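Local coordinates for protein aldo-keto reductase family 1 member C1 (Caenorhabditis elegans, PDB 1QWK) that probably reduces aldehyde groups of sugars and other carbonyl compounds with NADPH, as an aldo-keto reductase of the TIM-barrel type, at residues P17-G22 against I260-I265; L21-S26 against R44-A49; F77-A82 against L110-M115; L105-L110 against L146-G151; P245-L250 against N273-D278. One frame throughout, in Å; residues are numbered along the deposited sequence.

Interaction 1 (P17-G22 against I260-I265); sequences PVIGLG and ILPKSI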
# COMPACT_ATOMS: atom_id res chain seq x y z
N PRO A 17 3.33 11.20 2.75
CA PRO A 17 2.09 11.31 3.53
C PRO A 17 1.76 9.98 4.21
O PRO A 17 1.88 8.92 3.59
CB PRO A 17 1.05 11.69 2.48
CG PRO A 17 1.86 12.51 1.50
CD PRO A 17 3.13 11.69 1.37
N VAL A 18 1.35 10.04 5.47
CA VAL A 18 1.04 8.85 6.26
C VAL A 18 -0.22 8.12 5.83
O VAL A 18 -0.40 6.94 6.16
CB VAL A 18 0.91 9.20 7.76
CG1 VAL A 18 2.22 9.77 8.28
CG2 VAL A 18 -0.24 10.18 7.98
N ILE A 19 -1.10 8.80 5.11
CA ILE A 19 -2.32 8.16 4.63
C ILE A 19 -2.47 8.44 3.14
O ILE A 19 -2.23 9.55 2.67
CB ILE A 19 -3.57 8.65 5.40
CG1 ILE A 19 -4.83 7.95 4.86
CG2 ILE A 19 -3.70 10.17 5.30
CD1 ILE A 19 -6.07 8.17 5.73
N GLY A 20 -2.84 7.41 2.39
CA GLY A 20 -3.01 7.59 0.97
C GLY A 20 -4.18 6.78 0.47
O GLY A 20 -4.74 5.95 1.20
N LEU A 21 -4.57 7.03 -0.77
CA LEU A 21 -5.66 6.31 -1.38
C LEU A 21 -5.10 5.08 -2.08
O LEU A 21 -4.25 5.19 -2.96
CB LEU A 21 -6.39 7.20 -2.39
CG LEU A 21 -7.58 6.56 -3.12
CD1 LEU A 21 -8.72 6.31 -2.14
CD2 LEU A 21 -8.04 7.49 -4.24
N GLY A 22 -5.57 3.90 -1.67
CA GLY A 22 -5.13 2.67 -2.30
C GLY A 22 -6.08 2.43 -3.45
O GLY A 22 -7.30 2.40 -3.25
N ILE A 260 -0.47 4.19 5.86
CA ILE A 260 -1.62 3.34 5.52
C ILE A 260 -2.23 3.65 4.16
O ILE A 260 -2.15 4.78 3.68
CB ILE A 260 -2.73 3.45 6.59
CG1 ILE A 260 -3.20 4.90 6.71
CG2 ILE A 260 -2.21 2.93 7.93
CD1 ILE A 260 -4.32 5.12 7.74
N LEU A 261 -2.85 2.63 3.57
CA LEU A 261 -3.49 2.73 2.26
C LEU A 261 -4.89 2.12 2.20
O LEU A 261 -5.09 1.09 1.58
CB LEU A 261 -2.63 2.04 1.19
CG LEU A 261 -1.25 2.62 0.88
CD1 LEU A 261 -0.52 1.72 -0.13
CD2 LEU A 261 -1.41 4.03 0.32
N PRO A 262 -5.87 2.75 2.87
CA PRO A 262 -7.24 2.21 2.84
C PRO A 262 -7.73 2.12 1.39
O PRO A 262 -7.53 3.06 0.61
CB PRO A 262 -8.02 3.22 3.68
CG PRO A 262 -7.24 4.50 3.50
CD PRO A 262 -5.82 4.01 3.62
N LYS A 263 -8.36 1.00 1.04
CA LYS A 263 -8.86 0.73 -0.32
C LYS A 263 -10.25 1.27 -0.67
O LYS A 263 -10.64 1.25 -1.83
CB LYS A 263 -8.85 -0.78 -0.59
CG LYS A 263 -9.85 -1.57 0.25
CD LYS A 263 -9.94 -3.03 -0.18
CE LYS A 263 -10.93 -3.81 0.68
NZ LYS A 263 -11.06 -5.24 0.24
N SER A 264 -10.98 1.72 0.34
CA SER A 264 -12.33 2.24 0.12
C SER A 264 -12.42 3.11 -1.14
O SER A 264 -11.53 3.91 -1.41
CB SER A 264 -12.77 3.06 1.34
OG SER A 264 -12.75 2.25 2.51
N ILE A 265 -13.50 2.93 -1.90
CA ILE A 265 -13.70 3.70 -3.13
C ILE A 265 -14.98 4.54 -3.04
O ILE A 265 -15.20 5.44 -3.85
CB ILE A 265 -13.81 2.79 -4.36
CG1 ILE A 265 -15.05 1.90 -4.25
CG2 ILE A 265 -12.57 1.93 -4.48
CD1 ILE A 265 -15.31 1.05 -5.48
O HOH W 1 0.40 6.43 2.72
O HOH W 2 -9.35 0.68 -4.63
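The carbonyl oxygen of Ile260 is gripped twice: the amide of Gly20 donates to it (Gly20 N to Ile260 O 3.0 Å), and a water donates as well. That water also donates to Pro17 O, tying the 17-22 backbone to the same peptide. The same residue donates through its amide, Ile260 N to Val18 O at 2.8 Å, and further on Gly22 N reaches Pro262 O at 3.1 Å from well above the carbonyl plane. A second water joins Gly22 O to Lys263 O. Beside these bonds Ile19 and Ile260 cross obliquely, their CG1 atoms 3.9 Å apart; Ile260 holds CG1 between its own backbone N and carbonyl carbon (chi1 59°), which turns this branch towards Val18 O and Ile19. The ring of Pro262 brings CD to 3.3 Å from Gly20 O, a buried oxygen for which the model offers no hydrogen-bond partner. At Gly22 a beta carbon would collide with Leu261 O. The contact joins the first and last strands of the barrel, 21-22 and 259-261, and so closes its eight-stranded parallel sheet; helix 245-255 covers Ile260, helix 28-41 packs on Leu21, and strand 45-47 meets Leu261.

Interaction 2 (L21-S26 against R44-A49); sequences LGTWQS and RLIDTA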
# COMPACT_ATOMS: atom_id res chain seq x y z
N LEU A 21 -4.57 7.03 -0.77
CA LEU A 21 -5.66 6.31 -1.38
C LEU A 21 -5.10 5.08 -2.08
O LEU A 21 -4.25 5.19 -2.96
CB LEU A 21 -6.39 7.20 -2.39
CG LEU A 21 -7.58 6.56 -3.12
CD1 LEU A 21 -8.72 6.31 -2.14
CD2 LEU A 21 -8.04 7.49 -4.24
N GLY A 22 -5.57 3.90 -1.67
CA GLY A 22 -5.13 2.67 -2.30
C GLY A 22 -6.08 2.43 -3.45
O GLY A 22 -7.30 2.40 -3.25
N THR A 23 -5.56 2.27 -4.66
CA THR A 23 -6.41 2.08 -5.83
C THR A 23 -6.50 0.66 -6.40
O THR A 23 -7.10 0.46 -7.45
CB THR A 23 -5.98 3.02 -6.99
OG1 THR A 23 -4.68 2.65 -7.46
CG2 THR A 23 -5.96 4.47 -6.52
N TRP A 24 -5.95 -0.34 -5.70
CA TRP A 24 -5.99 -1.70 -6.23
C TRP A 24 -7.39 -2.27 -6.45
O TRP A 24 -7.55 -3.28 -7.15
CB TRP A 24 -5.18 -2.65 -5.33
CG TRP A 24 -5.74 -2.87 -3.96
CD1 TRP A 24 -5.72 -2.01 -2.91
CD2 TRP A 24 -6.38 -4.07 -3.50
NE1 TRP A 24 -6.31 -2.59 -1.81
CE2 TRP A 24 -6.73 -3.85 -2.14
CE3 TRP A 24 -6.70 -5.29 -4.09
CZ2 TRP A 24 -7.38 -4.83 -1.37
CZ3 TRP A 24 -7.35 -6.26 -3.33
CH2 TRP A 24 -7.68 -6.02 -1.98
N GLN A 25 -8.40 -1.64 -5.87
CA GLN A 25 -9.79 -2.08 -6.01
C GLN A 25 -10.63 -1.06 -6.76
O GLN A 25 -11.83 -0.95 -6.53
CB GLN A 25 -10.41 -2.31 -4.63
CG GLN A 25 -10.13 -3.67 -4.02
CD GLN A 25 -10.86 -4.78 -4.75
OE1 GLN A 25 -12.07 -4.70 -4.96
NE2 GLN A 25 -10.13 -5.82 -5.13
N SER A 26 -10.00 -0.31 -7.67
CA SER A 26 -10.71 0.71 -8.43
C SER A 26 -10.51 0.60 -9.93
O SER A 26 -9.39 0.49 -10.42
CB SER A 26 -10.26 2.10 -7.98
OG SER A 26 -10.48 2.29 -6.59
N ARG A 44 -3.14 13.25 0.29
CA ARG A 44 -2.08 13.80 -0.54
C ARG A 44 -1.18 12.71 -1.13
O ARG A 44 -0.13 13.00 -1.69
CB ARG A 44 -1.26 14.81 0.26
CG ARG A 44 -2.04 16.09 0.56
CD ARG A 44 -2.28 16.88 -0.72
NE ARG A 44 -3.07 18.10 -0.49
CZ ARG A 44 -4.39 18.15 -0.46
NH1 ARG A 44 -5.11 17.05 -0.64
NH2 ARG A 44 -5.01 19.31 -0.26
N LEU A 45 -1.60 11.46 -0.99
CA LEU A 45 -0.84 10.35 -1.57
C LEU A 45 -1.81 9.43 -2.32
O LEU A 45 -2.88 9.10 -1.82
CB LEU A 45 -0.09 9.56 -0.49
CG LEU A 45 0.79 8.39 -1.00
CD1 LEU A 45 1.96 8.15 -0.05
CD2 LEU A 45 -0.06 7.13 -1.13
N ILE A 46 -1.41 9.05 -3.53
CA ILE A 46 -2.19 8.14 -4.37
C ILE A 46 -1.28 6.96 -4.69
O ILE A 46 -0.17 7.13 -5.19
CB ILE A 46 -2.61 8.80 -5.71
CG1 ILE A 46 -3.44 10.07 -5.44
CG2 ILE A 46 -3.43 7.80 -6.54
CD1 ILE A 46 -4.63 9.86 -4.53
N ASP A 47 -1.75 5.75 -4.38
CA ASP A 47 -0.98 4.53 -4.62
C ASP A 47 -1.58 3.72 -5.76
O ASP A 47 -2.75 3.36 -5.72
CB ASP A 47 -0.97 3.68 -3.35
CG ASP A 47 -0.08 2.46 -3.48
OD1 ASP A 47 1.13 2.56 -3.16
OD2 ASP A 47 -0.58 1.41 -3.93
N THR A 48 -0.77 3.44 -6.77
CA THR A 48 -1.22 2.68 -7.91
C THR A 48 -0.18 1.63 -8.30
O THR A 48 0.79 1.42 -7.58
CB THR A 48 -1.52 3.62 -9.11
OG1 THR A 48 -2.14 2.87 -10.17
CG2 THR A 48 -0.24 4.26 -9.62
N ALA A 49 -0.40 0.99 -9.44
CA ALA A 49 0.50 -0.04 -9.93
C ALA A 49 0.22 -0.28 -11.40
O ALA A 49 -0.93 -0.18 -11.84
CB ALA A 49 0.30 -1.34 -9.15
O HOH W 3 -3.15 0.47 -4.03
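Strands 21-22 and 45-47 are the two parallel strands of the first beta-alpha-beta unit of the TIM barrel, with helix 28-41 as the crossover between them, and Leu21 pairs with Ile46 and Gly22 with Asp47. Leu21 is bonded through both its N and its O: Leu21 N donates to Leu45 O at 2.9 Å, and Asp47 N donates to Leu21 O. On the helix-covered face Leu21 and Ile46 lie side by side, pointing the same way, with Leu21 CB 3.8 Å from Ile46 CD1. Beyond the paired residues the contact is carried by Thr23, whose OG1 sits between its backbone N and carbonyl carbon (chi1 66°) and donates to Asp47 O at 2.7 Å; OG1 is also weakly bonded to Asn54 ND2. Thr23 N donates to Asp47 O as well, at 3.2 Å and nearly along the C=O axis, so one residue grips this carbonyl twice. The methyl CG2 of Thr23 meets Ile46 CG2 at 4.2 Å, the two side chains crossing at about a right angle. A valine in place of Thr23 would probably leave Asp47 O with the backbone amide as its sole partner from this residue, and Asn54 ND2 without its weak bond. The side chain of Asp47 leaves on the sheet face opposite Leu21 and Ile46: OD2 forms a salt bridge with Lys81 and accepts from a water that is weakly bonded to Thr23 N. With its backbone held from the 21-26 side, Asp47 probably helps to position Lys81 next to Tyr52, the predicted proton donor.

Interaction 3 (F77-A82 against L110-M115); sequences FITTKA and LYLAHM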
# COMPACT_ATOMS: atom_id res chain seq x y z
N PHE A 77 1.85 13.15 -3.65
CA PHE A 77 2.84 12.08 -3.58
C PHE A 77 2.24 10.93 -4.37
O PHE A 77 1.21 10.37 -3.98
CB PHE A 77 3.07 11.66 -2.12
CG PHE A 77 4.27 10.77 -1.93
CD1 PHE A 77 5.47 11.29 -1.42
CD2 PHE A 77 4.22 9.42 -2.27
CE1 PHE A 77 6.59 10.48 -1.24
CE2 PHE A 77 5.33 8.60 -2.09
CZ PHE A 77 6.52 9.13 -1.58
N ILE A 78 2.88 10.57 -5.48
CA ILE A 78 2.39 9.49 -6.33
C ILE A 78 3.30 8.27 -6.25
O ILE A 78 4.51 8.37 -6.48
CB ILE A 78 2.31 9.93 -7.81
CG1 ILE A 78 1.45 11.20 -7.94
CG2 ILE A 78 1.77 8.80 -8.68
CD1 ILE A 78 0.05 11.07 -7.39
N THR A 79 2.71 7.12 -5.92
CA THR A 79 3.44 5.86 -5.82
C THR A 79 2.95 4.88 -6.88
O THR A 79 1.75 4.75 -7.07
CB THR A 79 3.18 5.15 -4.46
OG1 THR A 79 3.65 5.96 -3.39
CG2 THR A 79 3.89 3.78 -4.42
N THR A 80 3.86 4.23 -7.58
CA THR A 80 3.44 3.21 -8.52
C THR A 80 4.39 2.03 -8.37
O THR A 80 5.42 2.14 -7.71
CB THR A 80 3.35 3.69 -9.99
OG1 THR A 80 2.60 2.73 -10.74
CG2 THR A 80 4.73 3.84 -10.61
N LYS A 81 4.03 0.91 -8.98
CA LYS A 81 4.82 -0.30 -8.84
C LYS A 81 5.04 -1.07 -10.13
O LYS A 81 4.15 -1.14 -10.98
CB LYS A 81 4.14 -1.23 -7.83
CG LYS A 81 3.54 -0.53 -6.62
CD LYS A 81 2.93 -1.54 -5.65
CE LYS A 81 2.00 -0.87 -4.66
NZ LYS A 81 0.76 -0.36 -5.34
N ALA A 82 6.23 -1.65 -10.26
CA ALA A 82 6.57 -2.44 -11.45
C ALA A 82 6.04 -3.86 -11.26
O ALA A 82 6.22 -4.44 -10.19
CB ALA A 82 8.09 -2.46 -11.64
N LEU A 110 7.54 7.69 -5.50
CA LEU A 110 8.01 6.40 -5.01
C LEU A 110 7.72 5.32 -6.04
O LEU A 110 6.62 5.24 -6.57
CB LEU A 110 7.32 6.06 -3.67
CG LEU A 110 7.62 4.70 -3.03
CD1 LEU A 110 9.10 4.58 -2.71
CD2 LEU A 110 6.79 4.53 -1.76
N TYR A 111 8.73 4.49 -6.33
CA TYR A 111 8.59 3.41 -7.29
C TYR A 111 8.98 2.11 -6.61
O TYR A 111 10.10 1.99 -6.11
CB TYR A 111 9.48 3.64 -8.51
CG TYR A 111 9.20 2.72 -9.67
CD1 TYR A 111 7.89 2.53 -10.13
CD2 TYR A 111 10.23 2.09 -10.35
CE1 TYR A 111 7.63 1.74 -11.24
CE2 TYR A 111 9.98 1.30 -11.46
CZ TYR A 111 8.68 1.13 -11.91
OH TYR A 111 8.44 0.37 -13.03
N LEU A 112 8.06 1.14 -6.59
CA LEU A 112 8.29 -0.13 -5.91
C LEU A 112 8.29 -1.36 -6.79
O LEU A 112 7.63 -1.39 -7.82
CB LEU A 112 7.21 -0.35 -4.85
CG LEU A 112 6.84 0.78 -3.89
CD1 LEU A 112 5.66 0.36 -3.04
CD2 LEU A 112 8.04 1.14 -3.03
N ALA A 113 9.03 -2.39 -6.38
CA ALA A 113 8.99 -3.66 -7.09
C ALA A 113 7.72 -4.25 -6.45
O ALA A 113 7.68 -4.44 -5.23
CB ALA A 113 10.22 -4.51 -6.73
N HIS A 114 6.68 -4.50 -7.24
CA HIS A 114 5.41 -5.01 -6.72
C HIS A 114 5.56 -6.37 -6.05
O HIS A 114 4.81 -6.71 -5.14
CB HIS A 114 4.40 -5.11 -7.86
CG HIS A 114 2.97 -4.95 -7.45
ND1 HIS A 114 2.48 -5.37 -6.23
CD2 HIS A 114 1.91 -4.45 -8.12
CE1 HIS A 114 1.18 -5.14 -6.17
NE2 HIS A 114 0.81 -4.58 -7.31
N MET A 115 6.54 -7.13 -6.52
CA MET A 115 6.84 -8.46 -5.99
C MET A 115 8.35 -8.65 -6.13
O MET A 115 9.04 -7.84 -6.74
CB MET A 115 6.16 -9.55 -6.84
CG MET A 115 4.64 -9.49 -6.90
SD MET A 115 3.86 -10.10 -5.38
CE MET A 115 2.29 -9.21 -5.45
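Lys81 meets His114 at the C-terminal end of two neighbouring parallel strands of the TIM barrel, the aliphatic part of the lysine passing slantwise over one face of the imidazole. Lys81 CD stands 3.8 Å from the centroid of the His114 ring and only 6° off its normal, a CH-pi contact. His114 places CG anti to its backbone N (chi1 -151°), which brings the ring across to the lysine. The chain of Lys81 then bends at its last torsion, and NZ bonds to Asp47 OD2 in a salt bridge and to Thr48 O, with a weak hydrogen bond to Tyr52 OH; Lys81 is predicted to lower the pKa of this active-site tyrosine, and His114 to bind substrate. On the same face Lys81 and Leu112 run side by side, as do Thr79 and Leu110, where Thr79 OG1 lies 3.7 Å from Leu110 CB. Turned to the opposite face, Thr80 and Tyr111 also lie alongside, Thr80 CG2 touching the edge of the phenol near its plane, 3.5 Å from Tyr111 CD1. Five backbone bonds alternate in direction between the two segments, the last from His114 N, just past the strand, to Ala82 O. Farther along the phenol, Ala82 CB comes to 3.2 Å from Tyr111 OH.

Interaction 4 (L105-L110 against L146-G151); sequences LEYVDL and LAKAVG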
# COMPACT_ATOMS: atom_id res chain seq x y z
N LEU A 105 3.18 12.27 -15.93
CA LEU A 105 4.10 12.86 -14.97
C LEU A 105 5.54 12.76 -15.47
O LEU A 105 5.86 11.92 -16.30
CB LEU A 105 3.99 12.14 -13.62
CG LEU A 105 2.62 12.14 -12.93
CD1 LEU A 105 2.69 11.24 -11.70
CD2 LEU A 105 2.22 13.55 -12.56
N GLU A 106 6.40 13.63 -14.94
CA GLU A 106 7.81 13.62 -15.33
C GLU A 106 8.59 12.69 -14.41
O GLU A 106 9.70 12.25 -14.73
CB GLU A 106 8.38 15.04 -15.26
CG GLU A 106 7.71 16.01 -16.23
CD GLU A 106 7.78 15.54 -17.67
OE1 GLU A 106 8.90 15.31 -18.17
OE2 GLU A 106 6.71 15.41 -18.32
N TYR A 107 7.99 12.37 -13.26
CA TYR A 107 8.61 11.49 -12.28
C TYR A 107 7.57 11.05 -11.26
O TYR A 107 6.50 11.65 -11.14
CB TYR A 107 9.73 12.24 -11.55
CG TYR A 107 9.25 13.40 -10.70
CD1 TYR A 107 8.76 13.19 -9.40
CD2 TYR A 107 9.24 14.70 -11.21
CE1 TYR A 107 8.28 14.26 -8.64
CE2 TYR A 107 8.76 15.77 -10.45
CZ TYR A 107 8.28 15.54 -9.17
OH TYR A 107 7.80 16.59 -8.41
N VAL A 108 7.86 9.97 -10.54
CA VAL A 108 6.96 9.51 -9.49
C VAL A 108 7.71 9.71 -8.18
O VAL A 108 8.94 9.73 -8.16
CB VAL A 108 6.56 8.01 -9.63
CG1 VAL A 108 5.65 7.83 -10.84
CG2 VAL A 108 7.80 7.14 -9.76
N ASP A 109 6.97 9.88 -7.09
CA ASP A 109 7.60 10.10 -5.80
C ASP A 109 8.19 8.82 -5.23
O ASP A 109 9.23 8.85 -4.57
CB ASP A 109 6.58 10.74 -4.87
CG ASP A 109 6.11 12.10 -5.39
OD1 ASP A 109 6.77 13.12 -5.10
OD2 ASP A 109 5.09 12.13 -6.11
N LEU A 110 7.54 7.69 -5.50
CA LEU A 110 8.01 6.40 -5.01
C LEU A 110 7.72 5.32 -6.04
O LEU A 110 6.62 5.24 -6.57
CB LEU A 110 7.32 6.06 -3.67
CG LEU A 110 7.62 4.70 -3.03
CD1 LEU A 110 9.10 4.58 -2.71
CD2 LEU A 110 6.79 4.53 -1.76
N LEU A 146 14.04 9.52 -12.17
CA LEU A 146 12.69 9.13 -12.58
C LEU A 146 11.79 8.84 -11.37
O LEU A 146 10.57 8.89 -11.47
CB LEU A 146 12.75 7.90 -13.49
CG LEU A 146 13.46 8.11 -14.83
CD1 LEU A 146 13.53 6.80 -15.61
CD2 LEU A 146 12.73 9.17 -15.63
N ALA A 147 12.41 8.53 -10.24
CA ALA A 147 11.67 8.25 -9.01
C ALA A 147 12.39 8.94 -7.86
O ALA A 147 13.61 8.83 -7.73
CB ALA A 147 11.61 6.74 -8.77
N LYS A 148 11.64 9.67 -7.03
CA LYS A 148 12.23 10.39 -5.90
C LYS A 148 12.61 9.48 -4.74
O LYS A 148 13.29 9.90 -3.81
CB LYS A 148 11.27 11.48 -5.40
CG LYS A 148 10.92 12.53 -6.45
CD LYS A 148 12.14 13.33 -6.88
CE LYS A 148 11.75 14.48 -7.79
NZ LYS A 148 12.93 15.29 -8.22
N ALA A 149 12.15 8.23 -4.81
CA ALA A 149 12.42 7.23 -3.78
C ALA A 149 12.09 5.87 -4.38
O ALA A 149 11.27 5.77 -5.30
CB ALA A 149 11.56 7.49 -2.54
N VAL A 150 12.72 4.82 -3.87
CA VAL A 150 12.48 3.48 -4.38
C VAL A 150 12.28 2.49 -3.25
O VAL A 150 12.77 2.69 -2.13
CB VAL A 150 13.63 2.99 -5.30
CG1 VAL A 150 13.55 3.69 -6.65
CG2 VAL A 150 14.98 3.26 -4.64
N GLY A 151 11.56 1.41 -3.53
CA GLY A 151 11.30 0.42 -2.50
C GLY A 151 10.77 -0.89 -3.04
O GLY A 151 10.81 -1.15 -4.25
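Tyr107 and Lys148 make the outer, solvent side of this contact, where the lysine chain lies over one face of the phenol. Lys148 CE sits over the CD1-CE1 side of the Tyr107 ring, 3.7 Å from the centroid, a CH-pi contact, and Lys148 NZ stands 4.6 Å from that centroid and 2° off the normal, in cation-pi geometry. A bend at the second torsion of Lys148 (chi2 -63°) folds the chain over the ring. Inward, the packing tightens around two backbone bonds, from Val108 N to Leu146 O and from Lys148 N to Val108 O, the latter 2.9 Å long. They flank a single bridge between Val108 and Ala147, at the N-terminal approach to the neighbouring TIM-barrel strands 110-113 and 150-153. Here Val108 CG2 meets Ala147 CB at 4.0 Å, and helix 92-103 covers both Val108 and Leu146. The carboxylate of Asp109 finds its partners elsewhere: OD2 accepts from Ile78 N and forms a salt bridge with Arg73. At the buried end Leu110 CD1 packs against Ala149 CB at 3.8 Å, and the CA-H of Leu110 points at Ala149 O, 3.3 Å from Leu110 CA.

Interaction 5 (P245-L250 against N273-D278); sequences PAQVLL and NFEVFD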
# COMPACT_ATOMS: atom_id res chain seq x y z
N PRO A 245 -15.04 1.51 14.12
CA PRO A 245 -14.09 0.39 14.16
C PRO A 245 -13.01 0.54 13.10
O PRO A 245 -11.84 0.26 13.35
CB PRO A 245 -14.99 -0.81 13.90
CG PRO A 245 -16.25 -0.42 14.64
CD PRO A 245 -16.43 1.03 14.22
N ALA A 246 -13.40 0.99 11.90
CA ALA A 246 -12.45 1.18 10.82
C ALA A 246 -11.41 2.24 11.19
O ALA A 246 -10.21 2.06 10.97
CB ALA A 246 -13.17 1.58 9.54
N GLN A 247 -11.86 3.35 11.76
CA GLN A 247 -10.93 4.41 12.15
C GLN A 247 -9.96 3.90 13.21
O GLN A 247 -8.79 4.29 13.23
CB GLN A 247 -11.71 5.63 12.63
CG GLN A 247 -12.61 6.18 11.53
CD GLN A 247 -13.56 7.26 12.00
OE1 GLN A 247 -14.05 7.23 13.13
NE2 GLN A 247 -13.84 8.21 11.13
N VAL A 248 -10.43 3.02 14.08
CA VAL A 248 -9.57 2.46 15.11
C VAL A 248 -8.51 1.56 14.48
O VAL A 248 -7.34 1.60 14.86
CB VAL A 248 -10.40 1.65 16.15
CG1 VAL A 248 -9.47 0.91 17.10
CG2 VAL A 248 -11.29 2.60 16.95
N LEU A 249 -8.90 0.74 13.49
CA LEU A 249 -7.94 -0.13 12.82
C LEU A 249 -6.87 0.68 12.07
O LEU A 249 -5.70 0.30 12.03
CB LEU A 249 -8.65 -1.06 11.84
CG LEU A 249 -9.52 -2.16 12.47
CD1 LEU A 249 -10.16 -2.98 11.37
CD2 LEU A 249 -8.66 -3.05 13.37
N LEU A 250 -7.29 1.79 11.47
CA LEU A 250 -6.34 2.63 10.75
C LEU A 250 -5.39 3.31 11.73
O LEU A 250 -4.18 3.37 11.48
CB LEU A 250 -7.09 3.69 9.92
CG LEU A 250 -8.00 3.12 8.83
CD1 LEU A 250 -8.70 4.25 8.10
CD2 LEU A 250 -7.18 2.28 7.85
N ASN A 273 -12.41 7.28 6.39
CA ASN A 273 -11.06 6.80 6.65
C ASN A 273 -10.03 7.90 6.91
O ASN A 273 -8.98 7.64 7.49
CB ASN A 273 -10.57 5.92 5.49
CG ASN A 273 -11.43 4.67 5.29
OD1 ASN A 273 -12.05 4.18 6.22
ND2 ASN A 273 -11.44 4.15 4.07
N PHE A 274 -10.33 9.12 6.47
CA PHE A 274 -9.40 10.24 6.67
C PHE A 274 -9.52 10.86 8.05
O PHE A 274 -8.61 11.56 8.51
CB PHE A 274 -9.63 11.32 5.60
CG PHE A 274 -8.53 12.35 5.53
CD1 PHE A 274 -7.29 12.02 5.01
CD2 PHE A 274 -8.74 13.64 6.00
CE1 PHE A 274 -6.26 12.95 4.94
CE2 PHE A 274 -7.72 14.59 5.94
CZ PHE A 274 -6.47 14.25 5.41
N GLU A 275 -10.64 10.61 8.72
CA GLU A 275 -10.88 11.18 10.05
C GLU A 275 -10.24 10.36 11.16
O GLU A 275 -10.92 9.83 12.03
CB GLU A 275 -12.39 11.29 10.30
CG GLU A 275 -13.09 12.17 9.28
CD GLU A 275 -12.57 13.59 9.28
OE1 GLU A 275 -12.71 14.27 10.32
OE2 GLU A 275 -12.02 14.03 8.24
N VAL A 276 -8.91 10.28 11.14
CA VAL A 276 -8.19 9.51 12.13
C VAL A 276 -7.08 10.32 12.79
O VAL A 276 -6.16 9.76 13.38
CB VAL A 276 -7.59 8.24 11.50
CG1 VAL A 276 -8.71 7.35 10.96
CG2 VAL A 276 -6.64 8.62 10.38
N PHE A 277 -7.18 11.64 12.69
CA PHE A 277 -6.15 12.51 13.26
C PHE A 277 -6.59 13.31 14.48
O PHE A 277 -5.88 14.22 14.92
CB PHE A 277 -5.62 13.45 12.17
CG PHE A 277 -4.95 12.74 11.03
CD1 PHE A 277 -3.72 12.10 11.22
CD2 PHE A 277 -5.56 12.68 9.78
CE1 PHE A 277 -3.11 11.42 10.17
CE2 PHE A 277 -4.95 11.99 8.73
CZ PHE A 277 -3.72 11.36 8.92
N ASP A 278 -7.74 12.95 15.04
CA ASP A 278 -8.26 13.65 16.21
C ASP A 278 -8.08 12.83 17.49
O ASP A 278 -8.65 13.16 18.53
CB ASP A 278 -9.73 13.98 16.01
CG ASP A 278 -10.59 12.75 15.85
OD1 ASP A 278 -10.04 11.69 15.48
OD2 ASP A 278 -11.81 12.84 16.09
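Gln247 sets CG anti to its carbonyl carbon (chi1 -60°) and runs extended from there, which carries its amide alongside Glu275, while Leu250, with nearly the same first torsion (chi1 -62°), sends CD1 to Asn273. The contact packs helix 245-255 of the TIM barrel against the weakly bonded C-terminal end of helix 267-274 and the inverse gamma turn centred on Glu275 that follows it. Gln247 NE2 lies 3.5 Å from Glu275 CB; it is equally near Glu275 O, but at an angle too poor for a hydrogen bond. Its amide is instead fixed at both ends by other residues, OE1 accepting from Thr244 N and NE2 donating to Glu272 O. A leucine in place of Gln247 would probably leave Thr244 N and Glu272 O without these mates and free the turn to shift against the helix. Val276 fits its CG1 methyl between the two helix residues, 3.8 Å from Gln247 CB and 4.1 Å from Leu250 CB. No hydrogen bond links the two segments directly, although Arg251 of the same helix donates to Val276 O. Leu250 CD1 presses on Asn273, 3.6 Å from its CB and 3.5 Å from Asn273 O, a buried carbonyl oxygen with no polar partner in the model.

How the interactions relate
Interactions 1 to 4 reach the parallel barrel sheet, interaction 4 mainly through the segments leading into its strands, whereas interaction 5 lies in the outer layer of helices. Interactions 1 and 2 share Leu21 and Gly22, so strand 21-22 is held on one side by the last strand and on the other by the second. Interactions 2 and 3 meet in the salt bridge between Asp47 and Lys81, close to the predicted active site, of which interaction 3 carries two residues. Interactions 3 and 4 share Leu110, but the latter runs from the barrel out to a partly exposed tyrosine under an exposed lysine. Interaction 5 relies on apolar packing rather than backbone pairing, and touches interaction 1 through Asn273, near Ser264 and Ile19.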